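Local structure of neuraminidase (Influenza A virus, 4FVK) at residues Gly39-Ser44 with Ser89-Ser94; Phe59-Gly64 with Glu80-Thr85; Arg225-Phe230 with Ile274-Pro279; Gln237-Cys242 with Gly302-Gly307. The protein is a neuraminidase-like glycoprotein of bat influenza virus that may remove terminal sialic acid residues from glycoconjugates. All blocks are in the same frame, centred on the assembly; numbering follows the deposited sequence.

Interaction 1: residues Gly39-Ser44 with Ser89-Ser94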
loop_
_atom_site.group_PDB
_atom_site.type_symbol
_atom_site.label_atom_id
_atom_site.label_comp_id
_atom_site.label_asym_id
_atom_site.label_seq_id
_atom_site.Cartn_x
_atom_site.Cartn_y
_atom_site.Cartn_z
ATOM N N GLY A 39 -1.955 -18.098 2.395
ATOM C CA GLY A 39 -0.533 -18.034 2.703
ATOM C C GLY A 39 -0.110 -16.601 2.997
ATOM O O GLY A 39 -0.843 -15.666 2.674
ATOM N N ASP A 40 1.064 -16.427 3.607
ATOM C CA ASP A 40 1.599 -15.099 3.958
ATOM C C ASP A 40 0.858 -14.407 5.082
ATOM O O ASP A 40 0.941 -13.190 5.235
ATOM C CB ASP A 40 1.654 -14.161 2.743
ATOM C CG ASP A 40 2.789 -14.495 1.809
ATOM O OD1 ASP A 40 2.601 -14.378 0.578
ATOM O OD2 ASP A 40 3.864 -14.881 2.314
ATOM N N LEU A 41 0.118 -15.172 5.867
ATOM C CA LEU A 41 -0.579 -14.583 6.983
ATOM C C LEU A 41 0.305 -14.683 8.220
ATOM O O LEU A 41 0.830 -15.737 8.510
ATOM C CB LEU A 41 -1.903 -15.315 7.208
ATOM C CG LEU A 41 -2.992 -14.473 7.846
ATOM C CD1 LEU A 41 -3.426 -13.424 6.832
ATOM C CD2 LEU A 41 -4.162 -15.358 8.276
ATOM N N ILE A 42 0.476 -13.585 8.936
ATOM C CA ILE A 42 1.108 -13.636 10.250
ATOM C C ILE A 42 0.078 -14.134 11.282
ATOM O O ILE A 42 -0.993 -13.540 11.431
ATOM C CB ILE A 42 1.573 -12.239 10.661
ATOM C CG1 ILE A 42 2.359 -11.577 9.521
ATOM C CG2 ILE A 42 2.362 -12.305 11.929
ATOM C CD1 ILE A 42 2.677 -10.119 9.786
ATOM N N LEU A 43 0.382 -15.233 11.963
ATOM C CA LEU A 43 -0.522 -15.789 12.978
ATOM C C LEU A 43 -0.193 -15.083 14.280
ATOM O O LEU A 43 0.989 -14.879 14.574
ATOM C CB LEU A 43 -0.273 -17.284 13.185
ATOM C CG LEU A 43 -0.710 -18.265 12.109
ATOM C CD1 LEU A 43 -2.215 -18.114 11.905
ATOM C CD2 LEU A 43 0.071 -18.050 10.799
ATOM N N SER A 44 -1.212 -14.740 15.063
ATOM C CA SER A 44 -0.998 -13.849 16.187
ATOM C C SER A 44 -1.562 -14.347 17.523
ATOM O O SER A 44 -2.491 -15.147 17.558
ATOM C CB SER A 44 -1.624 -12.509 15.870
ATOM O OG SER A 44 -3.015 -12.637 15.796
ATOM N N SER A 89 -7.993 -4.862 7.829
ATOM C CA SER A 89 -7.159 -5.686 6.952
ATOM C C SER A 89 -6.756 -6.993 7.575
ATOM O O SER A 89 -6.523 -7.073 8.785
ATOM C CB SER A 89 -5.850 -4.971 6.577
ATOM O OG SER A 89 -6.068 -3.641 6.153
ATOM N N ALA A 90 -6.579 -8.000 6.734
ATOM C CA ALA A 90 -6.030 -9.266 7.181
ATOM C C ALA A 90 -4.599 -9.021 7.589
ATOM O O ALA A 90 -4.002 -8.073 7.115
ATOM C CB ALA A 90 -6.079 -10.271 6.065
ATOM N N SER A 91 -4.034 -9.870 8.434
ATOM C CA SER A 91 -2.700 -9.611 8.949
ATOM C C SER A 91 -1.586 -10.250 8.085
ATOM O O SER A 91 -0.929 -11.181 8.515
ATOM C CB SER A 91 -2.602 -10.042 10.434
ATOM O OG SER A 91 -2.889 -11.421 10.575
ATOM N N THR A 92 -1.388 -9.739 6.868
ATOM C CA THR A 92 -0.331 -10.238 5.976
ATOM C C THR A 92 0.950 -9.455 6.134
ATOM O O THR A 92 0.956 -8.382 6.738
ATOM C CB THR A 92 -0.734 -10.102 4.495
ATOM O OG1 THR A 92 -0.978 -8.722 4.209
ATOM C CG2 THR A 92 -1.993 -10.881 4.222
ATOM N N LEU A 93 2.027 -9.988 5.561
ATOM C CA LEU A 93 3.326 -9.324 5.551
ATOM C C LEU A 93 3.275 -7.960 4.874
ATOM O O LEU A 93 3.940 -7.027 5.297
ATOM C CB LEU A 93 4.358 -10.186 4.816
ATOM C CG LEU A 93 5.153 -11.199 5.628
ATOM C CD1 LEU A 93 6.210 -11.836 4.749
ATOM C CD2 LEU A 93 5.800 -10.541 6.854
ATOM N N SER A 94 2.485 -7.831 3.817
ATOM C CA SER A 94 2.482 -6.565 3.083
ATOM C C SER A 94 1.729 -5.485 3.848
ATOM O O SER A 94 1.907 -4.291 3.622
ATOM C CB SER A 94 1.896 -6.733 1.662
ATOM O OG SER A 94 0.646 -7.408 1.689
#
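The backbone N of I42 donates to S91 O over 2.8 Å, with an N-H...O angle of 155°. The same carbonyl oxygen is flanked by the I42 side chain, whose CG1 passes 3.5 Å from S91 O. S91 also returns a bond: its OG donates to I42 O at 3.0 Å, lying in the carbonyl plane with a C=O...OG angle of 150°. With chi1 at 59°, OG stands between the backbone N and carbonyl carbon of S91, which turns it toward the I42 carbonyl. Both polar atoms of the I42 backbone are therefore held by one residue, itself the centre of an inverse gamma turn.

The backbones make a single bridge, pairing L41 with T92. On its other flank, D40 O receives a weak bond from L93 N at 3.4 Å, supplemented by a CH...O contact with T92 CA at 3.3 Å. Apolar groups meet beside these bonds: L41 CD1 lies 3.9 Å from T92 CG2 and near A90 CB, while I42 CD1 meets L93 CD2 at 4.3 Å.

S91 belongs, with E358, to a zinc site seen in this structure, so the residue that fixes the I42 backbone also sits beside a metal. Other subunits also touch the contact: P38 of a second subunit packs on D40 and L93, and L93 of a third on A90. Within the chain, strand 42-44 pairs with strand 56-67 through L43, I42 packs on F60, A62 and Y83, and the loop 89-94 runs between strands 81-86 and 97-101, with S91 touching T85.

Interaction 2: residues Phe59-Gly64 with Glu80-Thr85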
loop_
_atom_site.group_PDB
_atom_site.type_symbol
_atom_site.label_atom_id
_atom_site.label_comp_id
_atom_site.label_asym_id
_atom_site.label_seq_id
_atom_site.Cartn_x
_atom_site.Cartn_y
_atom_site.Cartn_z
ATOM N N PHE A 59 -3.077 -4.694 17.593
ATOM C CA PHE A 59 -1.712 -4.868 18.076
ATOM C C PHE A 59 -1.532 -6.315 18.498
ATOM O O PHE A 59 -2.405 -6.874 19.162
ATOM C CB PHE A 59 -1.457 -3.915 19.260
ATOM C CG PHE A 59 -1.315 -2.454 18.837
ATOM C CD1 PHE A 59 -2.432 -1.664 18.614
ATOM C CD2 PHE A 59 -0.063 -1.899 18.627
ATOM C CE1 PHE A 59 -2.305 -0.339 18.242
ATOM C CE2 PHE A 59 0.075 -0.569 18.256
ATOM C CZ PHE A 59 -1.044 0.205 18.054
ATOM N N PHE A 60 -0.421 -6.941 18.137
ATOM C CA PHE A 60 -0.285 -8.363 18.430
ATOM C C PHE A 60 1.149 -8.860 18.423
ATOM O O PHE A 60 2.014 -8.252 17.808
ATOM C CB PHE A 60 -1.105 -9.199 17.440
ATOM C CG PHE A 60 -0.681 -9.044 15.982
ATOM C CD1 PHE A 60 -1.158 -8.002 15.211
ATOM C CD2 PHE A 60 0.169 -9.959 15.387
ATOM C CE1 PHE A 60 -0.796 -7.882 13.878
ATOM C CE2 PHE A 60 0.522 -9.856 14.041
ATOM C CZ PHE A 60 0.044 -8.812 13.288
ATOM N N ILE A 61 1.377 -9.963 19.137
ATOM C CA ILE A 61 2.626 -10.693 19.082
ATOM C C ILE A 61 2.540 -11.754 17.970
ATOM O O ILE A 61 1.663 -12.600 17.980
ATOM C CB ILE A 61 2.934 -11.392 20.445
ATOM C CG1 ILE A 61 2.771 -10.419 21.628
ATOM C CG2 ILE A 61 4.339 -11.996 20.461
ATOM C CD1 ILE A 61 3.605 -9.115 21.523
ATOM N N ALA A 62 3.442 -11.691 17.003
ATOM C CA ALA A 62 3.522 -12.693 15.954
ATOM C C ALA A 62 4.092 -14.000 16.480
ATOM O O ALA A 62 5.031 -13.982 17.246
ATOM C CB ALA A 62 4.426 -12.187 14.859
ATOM N N TYR A 63 3.583 -15.142 16.043
ATOM C CA TYR A 63 4.262 -16.378 16.398
ATOM C C TYR A 63 4.507 -17.294 15.216
ATOM O O TYR A 63 5.130 -18.343 15.379
ATOM C CB TYR A 63 3.523 -17.139 17.515
ATOM C CG TYR A 63 2.198 -17.746 17.100
ATOM C CD1 TYR A 63 1.014 -17.043 17.272
ATOM C CD2 TYR A 63 2.127 -19.026 16.558
ATOM C CE1 TYR A 63 -0.223 -17.591 16.913
ATOM C CE2 TYR A 63 0.889 -19.590 16.185
ATOM C CZ TYR A 63 -0.276 -18.852 16.375
ATOM O OH TYR A 63 -1.504 -19.364 16.031
ATOM N N GLY A 64 4.014 -16.904 14.037
ATOM C CA GLY A 64 4.227 -17.678 12.821
ATOM C C GLY A 64 3.723 -17.060 11.515
ATOM O O GLY A 64 2.989 -16.060 11.490
ATOM N N GLU A 80 10.108 -13.106 19.565
ATOM C CA GLU A 80 8.798 -12.501 19.634
ATOM C C GLU A 80 8.888 -11.021 19.347
ATOM O O GLU A 80 9.696 -10.303 19.933
ATOM C CB GLU A 80 8.176 -12.716 21.019
ATOM C CG GLU A 80 8.091 -14.177 21.471
ATOM C CD GLU A 80 9.149 -14.538 22.513
ATOM O OE1 GLU A 80 8.871 -15.441 23.332
ATOM O OE2 GLU A 80 10.252 -13.926 22.521
ATOM N N SER A 81 8.019 -10.552 18.469
ATOM C CA SER A 81 7.960 -9.141 18.177
ATOM C C SER A 81 6.516 -8.707 18.099
ATOM O O SER A 81 5.651 -9.475 17.722
ATOM C CB SER A 81 8.670 -8.847 16.854
ATOM O OG SER A 81 10.064 -8.996 17.012
ATOM N N LEU A 82 6.280 -7.458 18.444
ATOM C CA LEU A 82 4.969 -6.860 18.371
ATOM C C LEU A 82 4.737 -6.274 16.978
ATOM O O LEU A 82 5.628 -5.653 16.405
ATOM C CB LEU A 82 4.890 -5.744 19.408
ATOM C CG LEU A 82 3.704 -4.781 19.368
ATOM C CD1 LEU A 82 2.422 -5.508 19.717
ATOM C CD2 LEU A 82 3.984 -3.638 20.336
ATOM N N TYR A 83 3.530 -6.464 16.450
ATOM C CA TYR A 83 3.165 -5.915 15.154
ATOM C C TYR A 83 1.871 -5.122 15.259
ATOM O O TYR A 83 1.152 -5.215 16.244
ATOM C CB TYR A 83 2.935 -7.046 14.163
ATOM C CG TYR A 83 4.168 -7.762 13.666
ATOM C CD1 TYR A 83 4.629 -7.548 12.377
ATOM C CD2 TYR A 83 4.845 -8.679 14.461
ATOM C CE1 TYR A 83 5.696 -8.209 11.895
ATOM C CE2 TYR A 83 5.964 -9.348 13.978
ATOM C CZ TYR A 83 6.377 -9.104 12.689
ATOM O OH TYR A 83 7.467 -9.749 12.155
ATOM N N LYS A 84 1.572 -4.367 14.211
ATOM C CA LYS A 84 0.356 -3.558 14.133
ATOM C C LYS A 84 -0.241 -3.708 12.719
ATOM O O LYS A 84 0.500 -3.744 11.736
ATOM C CB LYS A 84 0.737 -2.103 14.397
ATOM C CG LYS A 84 -0.273 -1.045 14.018
ATOM C CD LYS A 84 0.255 0.313 14.488
ATOM C CE LYS A 84 -0.258 1.458 13.646
ATOM N NZ LYS A 84 -0.037 2.767 14.320
ATOM N N THR A 85 -1.564 -3.808 12.639
ATOM C CA THR A 85 -2.320 -3.963 11.386
ATOM C C THR A 85 -3.626 -3.166 11.522
ATOM O O THR A 85 -4.225 -3.181 12.583
ATOM C CB THR A 85 -2.705 -5.456 11.165
ATOM O OG1 THR A 85 -1.523 -6.261 11.180
ATOM C CG2 THR A 85 -3.468 -5.690 9.849
HETATM O O HOH W 1 7.334 -12.886 16.585
#
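The F60 ring carries Y83 CB over one face, 3.5 Å above its plane and offset toward the rim, and has T85 OG1 in plane at its edge, 3.2 Å from F60 CE1. F60 CG lies between its backbone N and carbonyl carbon (chi1 61°), which brings the ring against Y83 CB. The F60 and Y83 rings are nearly parallel (16°) but slid apart, their centroids 5.8 Å from each other, so the methylene rather than the Y83 ring makes the CH-pi contact. A62 CB reaches Y83 CE2 obliquely at 3.3 Å. For F59, K84 CG lies over one face, the extended lysine running alongside the ring in the same direction.

Backbone bonds set this pairing: Y83 N to F60 O (2.7 Å) and F60 N to Y83 O (3.0 Å) make F60 and Y83 a hydrogen-bonded pair, flanked by the non-hydrogen-bonded pairs F59-K84 and I61-L82. A62 N adds a bond to S81 O. On the face of F59, I61 and L82, I61 CD1 lies 4.2 Å from L82 CB. T85 OG1 has its polar partner in S96 OG. E80 is salt-bridged to R103 and, with W78, forms a zinc site. Such antiparallel pairing, here of strands 56-67 and 81-86, is that of neighbouring strands in a blade of the six-bladed neuraminidase beta-propeller.

Interaction 3: residues Arg225-Phe230 with Ile274-Pro279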
loop_
_atom_site.group_PDB
_atom_site.type_symbol
_atom_site.label_atom_id
_atom_site.label_comp_id
_atom_site.label_asym_id
_atom_site.label_seq_id
_atom_site.Cartn_x
_atom_site.Cartn_y
_atom_site.Cartn_z
ATOM N N ARG A 225 -13.723 -11.881 38.876
ATOM C CA ARG A 225 -12.693 -11.022 38.343
ATOM C C ARG A 225 -12.550 -9.844 39.273
ATOM O O ARG A 225 -13.528 -9.190 39.576
ATOM C CB ARG A 225 -13.104 -10.496 36.952
ATOM C CG ARG A 225 -13.183 -11.567 35.886
ATOM C CD ARG A 225 -13.347 -10.975 34.440
ATOM N NE ARG A 225 -13.297 -12.053 33.457
ATOM C CZ ARG A 225 -12.172 -12.639 33.070
ATOM N NH1 ARG A 225 -10.998 -12.210 33.541
ATOM N NH2 ARG A 225 -12.218 -13.639 32.190
ATOM N N PRO A 226 -11.326 -9.566 39.729
ATOM C CA PRO A 226 -11.156 -8.376 40.562
ATOM C C PRO A 226 -11.210 -7.089 39.749
ATOM O O PRO A 226 -10.881 -7.089 38.567
ATOM C CB PRO A 226 -9.781 -8.583 41.199
ATOM C CG PRO A 226 -9.096 -9.604 40.342
ATOM C CD PRO A 226 -10.184 -10.489 39.826
ATOM N N LEU A 227 -11.656 -6.006 40.374
ATOM C CA LEU A 227 -11.814 -4.734 39.692
ATOM C C LEU A 227 -10.948 -3.669 40.346
ATOM O O LEU A 227 -10.897 -3.571 41.570
ATOM C CB LEU A 227 -13.268 -4.265 39.729
ATOM C CG LEU A 227 -14.378 -4.977 38.937
ATOM C CD1 LEU A 227 -14.485 -6.428 39.267
ATOM C CD2 LEU A 227 -15.697 -4.357 39.290
ATOM N N LEU A 228 -10.297 -2.853 39.527
ATOM C CA LEU A 228 -9.487 -1.748 40.019
ATOM C C LEU A 228 -10.085 -0.448 39.508
ATOM O O LEU A 228 -10.552 -0.379 38.370
ATOM C CB LEU A 228 -8.035 -1.891 39.544
ATOM C CG LEU A 228 -7.073 -0.723 39.746
ATOM C CD1 LEU A 228 -6.743 -0.525 41.211
ATOM C CD2 LEU A 228 -5.779 -0.923 38.951
ATOM N N ARG A 229 -10.097 0.570 40.362
ATOM C CA ARG A 229 -10.558 1.903 39.987
ATOM C C ARG A 229 -9.554 2.881 40.548
ATOM O O ARG A 229 -9.207 2.784 41.717
ATOM C CB ARG A 229 -11.910 2.207 40.633
ATOM C CG ARG A 229 -12.989 1.188 40.361
ATOM C CD ARG A 229 -14.137 1.358 41.339
ATOM N NE ARG A 229 -15.272 0.519 40.977
ATOM C CZ ARG A 229 -16.258 0.185 41.803
ATOM N NH1 ARG A 229 -16.259 0.611 43.071
ATOM N NH2 ARG A 229 -17.237 -0.594 41.358
ATOM N N PHE A 230 -9.086 3.823 39.744
ATOM C CA PHE A 230 -8.146 4.800 40.262
ATOM C C PHE A 230 -8.210 6.145 39.581
ATOM O O PHE A 230 -8.740 6.268 38.476
ATOM C CB PHE A 230 -6.711 4.251 40.301
ATOM C CG PHE A 230 -6.095 3.953 38.950
ATOM C CD1 PHE A 230 -5.363 4.924 38.271
ATOM C CD2 PHE A 230 -6.162 2.679 38.408
ATOM C CE1 PHE A 230 -4.757 4.646 37.041
ATOM C CE2 PHE A 230 -5.549 2.383 37.181
ATOM C CZ PHE A 230 -4.856 3.371 36.493
ATOM N N ILE A 274 -15.277 -6.418 32.635
ATOM C CA ILE A 274 -16.555 -6.083 33.236
ATOM C C ILE A 274 -16.772 -4.583 33.066
ATOM O O ILE A 274 -15.923 -3.794 33.425
ATOM C CB ILE A 274 -16.534 -6.400 34.756
ATOM C CG1 ILE A 274 -16.471 -7.917 34.986
ATOM C CG2 ILE A 274 -17.723 -5.750 35.465
ATOM C CD1 ILE A 274 -16.546 -8.346 36.465
ATOM N N LEU A 275 -17.900 -4.172 32.516
ATOM C CA LEU A 275 -18.153 -2.740 32.385
ATOM C C LEU A 275 -18.664 -2.229 33.737
ATOM O O LEU A 275 -19.787 -2.544 34.145
ATOM C CB LEU A 275 -19.151 -2.464 31.261
ATOM C CG LEU A 275 -19.385 -0.973 30.999
ATOM C CD1 LEU A 275 -18.066 -0.264 30.658
ATOM C CD2 LEU A 275 -20.444 -0.739 29.912
ATOM N N ASP A 276 -17.827 -1.463 34.428
ATOM C CA ASP A 276 -18.025 -1.182 35.863
ATOM C C ASP A 276 -18.782 0.122 36.005
ATOM O O ASP A 276 -18.264 1.118 36.485
ATOM C CB ASP A 276 -16.656 -1.131 36.575
ATOM C CG ASP A 276 -16.757 -0.817 38.086
ATOM O OD1 ASP A 276 -17.813 -1.028 38.706
ATOM O OD2 ASP A 276 -15.745 -0.364 38.664
ATOM N N GLU A 277 -20.015 0.120 35.529
ATOM C CA GLU A 277 -20.844 1.305 35.592
ATOM C C GLU A 277 -22.175 0.935 36.261
ATOM O O GLU A 277 -22.357 -0.190 36.732
ATOM C CB GLU A 277 -21.083 1.841 34.171
ATOM C CG GLU A 277 -19.797 2.121 33.372
ATOM C CD GLU A 277 -19.000 3.283 33.942
ATOM O OE1 GLU A 277 -17.757 3.193 33.990
ATOM O OE2 GLU A 277 -19.615 4.292 34.350
ATOM N N LYS A 278 -23.103 1.882 36.293
ATOM C CA LYS A 278 -24.490 1.587 36.642
ATOM C C LYS A 278 -25.406 2.019 35.496
ATOM O O LYS A 278 -25.563 3.207 35.241
ATOM C CB LYS A 278 -24.908 2.277 37.953
ATOM C CG LYS A 278 -24.343 1.644 39.206
ATOM C CD LYS A 278 -24.979 2.242 40.470
ATOM C CE LYS A 278 -24.233 1.820 41.748
ATOM N NZ LYS A 278 -24.851 2.382 42.996
ATOM N N PRO A 279 -25.999 1.055 34.779
ATOM C CA PRO A 279 -25.872 -0.397 34.924
ATOM C C PRO A 279 -24.481 -0.948 34.578
ATOM O O PRO A 279 -23.711 -0.342 33.846
ATOM C CB PRO A 279 -26.889 -0.930 33.908
ATOM C CG PRO A 279 -27.855 0.170 33.731
ATOM C CD PRO A 279 -27.005 1.400 33.768
#
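L227 and D276 have their CA atoms 8.1 Å apart, as do R225 and I274, a spacing too wide for backbone pairing, so side chains span the distance between strand 227-230 and the loop 274-279. The main link is a salt bridge made side-on: R229 NH2 donates to D276 OD1 at 2.7 Å and R229 NE to D276 OD2 at a short 2.5 Å, a length that is doubtful in detail. Each oxygen uses its syn lone pair, and the guanidinium and carboxylate planes differ by 14°, a two-point grip that limits the rotation of either group. D276 CG is anti to its own backbone N (chi1 179°), carrying the carboxylate across to the strand from the centre of an inverse gamma turn.

Strand 227-230 belongs to an antiparallel sheet of the beta-propeller, beside strands 211-217 and 236-239; the contact ties that sheet to the loop that leads into strand 280-284. R229 NH1 has further partners in E304 and Q237, and Y206 OH bonds D276 N.

Beside the ion pair, L227 CD2 touches D276 CG at 3.9 Å. Its other methyl, L227 CD1, meets I274 CD1 at 4.0 Å, the two side chains crossing at about a right angle. I274 CD1 also touches R225 CB at 4.1 Å, while the R225 guanidinium runs on to I270 O and T217 OG1.

Interaction 4: residues Gln237-Cys242 with Gly302-Gly307. With ZN (zinc ion), chain F.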
loop_
_atom_site.group_PDB
_atom_site.type_symbol
_atom_site.label_atom_id
_atom_site.label_comp_id
_atom_site.label_asym_id
_atom_site.label_seq_id
_atom_site.Cartn_x
_atom_site.Cartn_y
_atom_site.Cartn_z
ATOM N N GLN A 237 -8.832 1.951 44.530
ATOM C CA GLN A 237 -9.527 0.915 45.280
ATOM C C GLN A 237 -9.606 -0.358 44.426
ATOM O O GLN A 237 -9.732 -0.297 43.197
ATOM C CB GLN A 237 -10.944 1.380 45.677
ATOM C CG GLN A 237 -11.706 2.007 44.508
ATOM C CD GLN A 237 -13.125 2.498 44.851
ATOM O OE1 GLN A 237 -14.088 1.751 44.745
ATOM N NE2 GLN A 237 -13.248 3.775 45.208
ATOM N N ILE A 238 -9.523 -1.504 45.089
ATOM C CA ILE A 238 -9.748 -2.797 44.477
ATOM C C ILE A 238 -10.980 -3.434 45.105
ATOM O O ILE A 238 -11.015 -3.649 46.322
ATOM C CB ILE A 238 -8.544 -3.729 44.687
ATOM C CG1 ILE A 238 -7.361 -3.266 43.817
ATOM C CG2 ILE A 238 -8.948 -5.167 44.377
ATOM C CD1 ILE A 238 -6.037 -3.934 44.113
ATOM N N VAL A 239 -11.994 -3.722 44.291
ATOM C CA VAL A 239 -13.214 -4.346 44.794
ATOM C C VAL A 239 -13.572 -5.641 44.071
ATOM O O VAL A 239 -13.168 -5.881 42.927
ATOM C CB VAL A 239 -14.438 -3.404 44.732
ATOM C CG1 VAL A 239 -14.139 -2.079 45.426
ATOM C CG2 VAL A 239 -14.894 -3.187 43.284
ATOM N N GLU A 240 -14.361 -6.457 44.756
ATOM C CA GLU A 240 -14.796 -7.745 44.264
ATOM C C GLU A 240 -16.243 -7.636 43.802
ATOM O O GLU A 240 -17.051 -6.979 44.460
ATOM C CB GLU A 240 -14.684 -8.764 45.400
ATOM C CG GLU A 240 -15.026 -10.184 45.004
ATOM C CD GLU A 240 -13.867 -10.890 44.333
ATOM O OE1 GLU A 240 -12.797 -10.268 44.160
ATOM O OE2 GLU A 240 -14.028 -12.078 43.993
ATOM N N PRO A 241 -16.585 -8.261 42.658
ATOM C CA PRO A 241 -17.997 -8.267 42.246
ATOM C C PRO A 241 -18.843 -8.949 43.318
ATOM O O PRO A 241 -18.361 -9.897 43.939
ATOM C CB PRO A 241 -17.999 -9.103 40.956
ATOM C CG PRO A 241 -16.585 -9.089 40.476
ATOM C CD PRO A 241 -15.739 -9.032 41.737
ATOM N N CYS A 242 -20.073 -8.478 43.523
ATOM C CA CYS A 242 -20.896 -8.936 44.643
ATOM C C CYS A 242 -22.098 -9.780 44.210
ATOM O O CYS A 242 -22.950 -10.119 45.025
ATOM C CB CYS A 242 -21.344 -7.758 45.517
ATOM S SG CYS A 242 -19.988 -6.924 46.376
ATOM N N GLY A 302 -25.339 -2.086 39.254
ATOM C CA GLY A 302 -23.889 -2.036 39.334
ATOM C C GLY A 302 -23.308 -3.338 39.844
ATOM O O GLY A 302 -24.023 -4.191 40.369
ATOM N N ILE A 303 -21.998 -3.485 39.707
ATOM C CA ILE A 303 -21.335 -4.745 39.994
ATOM C C ILE A 303 -21.218 -5.017 41.497
ATOM O O ILE A 303 -20.914 -6.137 41.922
ATOM C CB ILE A 303 -19.932 -4.762 39.363
ATOM C CG1 ILE A 303 -19.410 -6.201 39.239
ATOM C CG2 ILE A 303 -18.975 -3.881 40.175
ATOM C CD1 ILE A 303 -20.274 -7.102 38.346
ATOM N N GLU A 304 -21.434 -4.000 42.316
ATOM C CA GLU A 304 -21.397 -4.242 43.757
ATOM C C GLU A 304 -22.790 -4.462 44.356
ATOM O O GLU A 304 -22.963 -4.435 45.571
ATOM C CB GLU A 304 -20.632 -3.146 44.497
ATOM C CG GLU A 304 -19.158 -3.159 44.175
ATOM C CD GLU A 304 -18.380 -2.126 44.953
ATOM O OE1 GLU A 304 -18.351 -0.953 44.515
ATOM O OE2 GLU A 304 -17.793 -2.495 45.997
ATOM N N SER A 305 -23.769 -4.694 43.492
ATOM C CA SER A 305 -25.097 -5.066 43.940
ATOM C C SER A 305 -25.197 -6.583 44.021
ATOM O O SER A 305 -24.182 -7.285 43.935
ATOM C CB SER A 305 -26.162 -4.514 42.995
ATOM O OG SER A 305 -26.164 -5.199 41.752
ATOM N N GLU A 306 -26.421 -7.082 44.187
ATOM C CA GLU A 306 -26.655 -8.519 44.299
ATOM C C GLU A 306 -26.608 -9.172 42.917
ATOM O O GLU A 306 -26.455 -10.386 42.790
ATOM C CB GLU A 306 -27.992 -8.805 45.000
ATOM C CG GLU A 306 -29.131 -7.920 44.528
ATOM C CD GLU A 306 -30.492 -8.584 44.653
ATOM O OE1 GLU A 306 -31.358 -8.317 43.792
ATOM O OE2 GLU A 306 -30.694 -9.370 45.606
ATOM N N GLY A 307 -26.737 -8.363 41.877
ATOM C CA GLY A 307 -26.479 -8.861 40.539
ATOM C C GLY A 307 -27.701 -9.189 39.709
ATOM O O GLY A 307 -27.601 -9.892 38.709
HETATM ZN ZN ZN F . -31.968 -6.625 42.914
HETATM O O HOH W 2 -31.712 -5.448 44.612
HETATM O O HOH W 3 -30.049 -6.038 42.480
#
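C242 N donates to I303 O at 3.0 Å, with an N-H...O angle of 166°; it is the one hydrogen bond between the segments. Further bonds lie within 302-307 and shape it: G302 O is gripped twice by S305, from OG at 2.7 Å and from the backbone N at 3.2 Å. The second closes a type I beta turn, G302 to S305. S305 OG in turn accepts from G307 N at 3.2 Å, an ST turn.

Strand 236-239 is an outermost strand of its antiparallel sheet in the beta-propeller, and the turn packs on the chain just as it leaves that strand. The van der Waals contacts follow it: P241 CB lies 3.7 Å from I303 CG1, and both residues also pack on L227. C242 CB comes within 3.3 Å of S305 O, and a disulfide from C242 SG to C259 SG anchors the loop after strand 236-239. V239 CB meets E304 OE2 at 3.7 Å; E304 CG is anti to its carbonyl carbon (chi1 -68°) and the chain extended beyond, which takes the carboxylate to the valine at about a right angle, and its OE1 is salt-bridged to R229.

Metal binding falls just after the turn, where E306 OE1 coordinates zinc at 2.0 Å together with two waters; T308 belongs to the same site.

In the fold
Interactions 1 and 2 form one cluster and interactions 3 and 4 another, on opposite sides of the chain's centre; the centres of 1 and 3 are about 35 Å apart. In the first cluster, L43 of strand 42-44 bonds to G64 and Y63 of strand 56-67, so both contacts hold one sheet, and both touch a second subunit. In the second, strand 227-230 pairs with 236-239, and the segments alternate along the chain. The first three contacts are buried; interaction 4 is only partly so. Chemistry differs accordingly: strand pairing and aromatic packing in 2, backbone and serine bonds in 1, a two-point ion pair with a buried aspartate in 3, and a turn with an exposed metal-binding glutamate in 4.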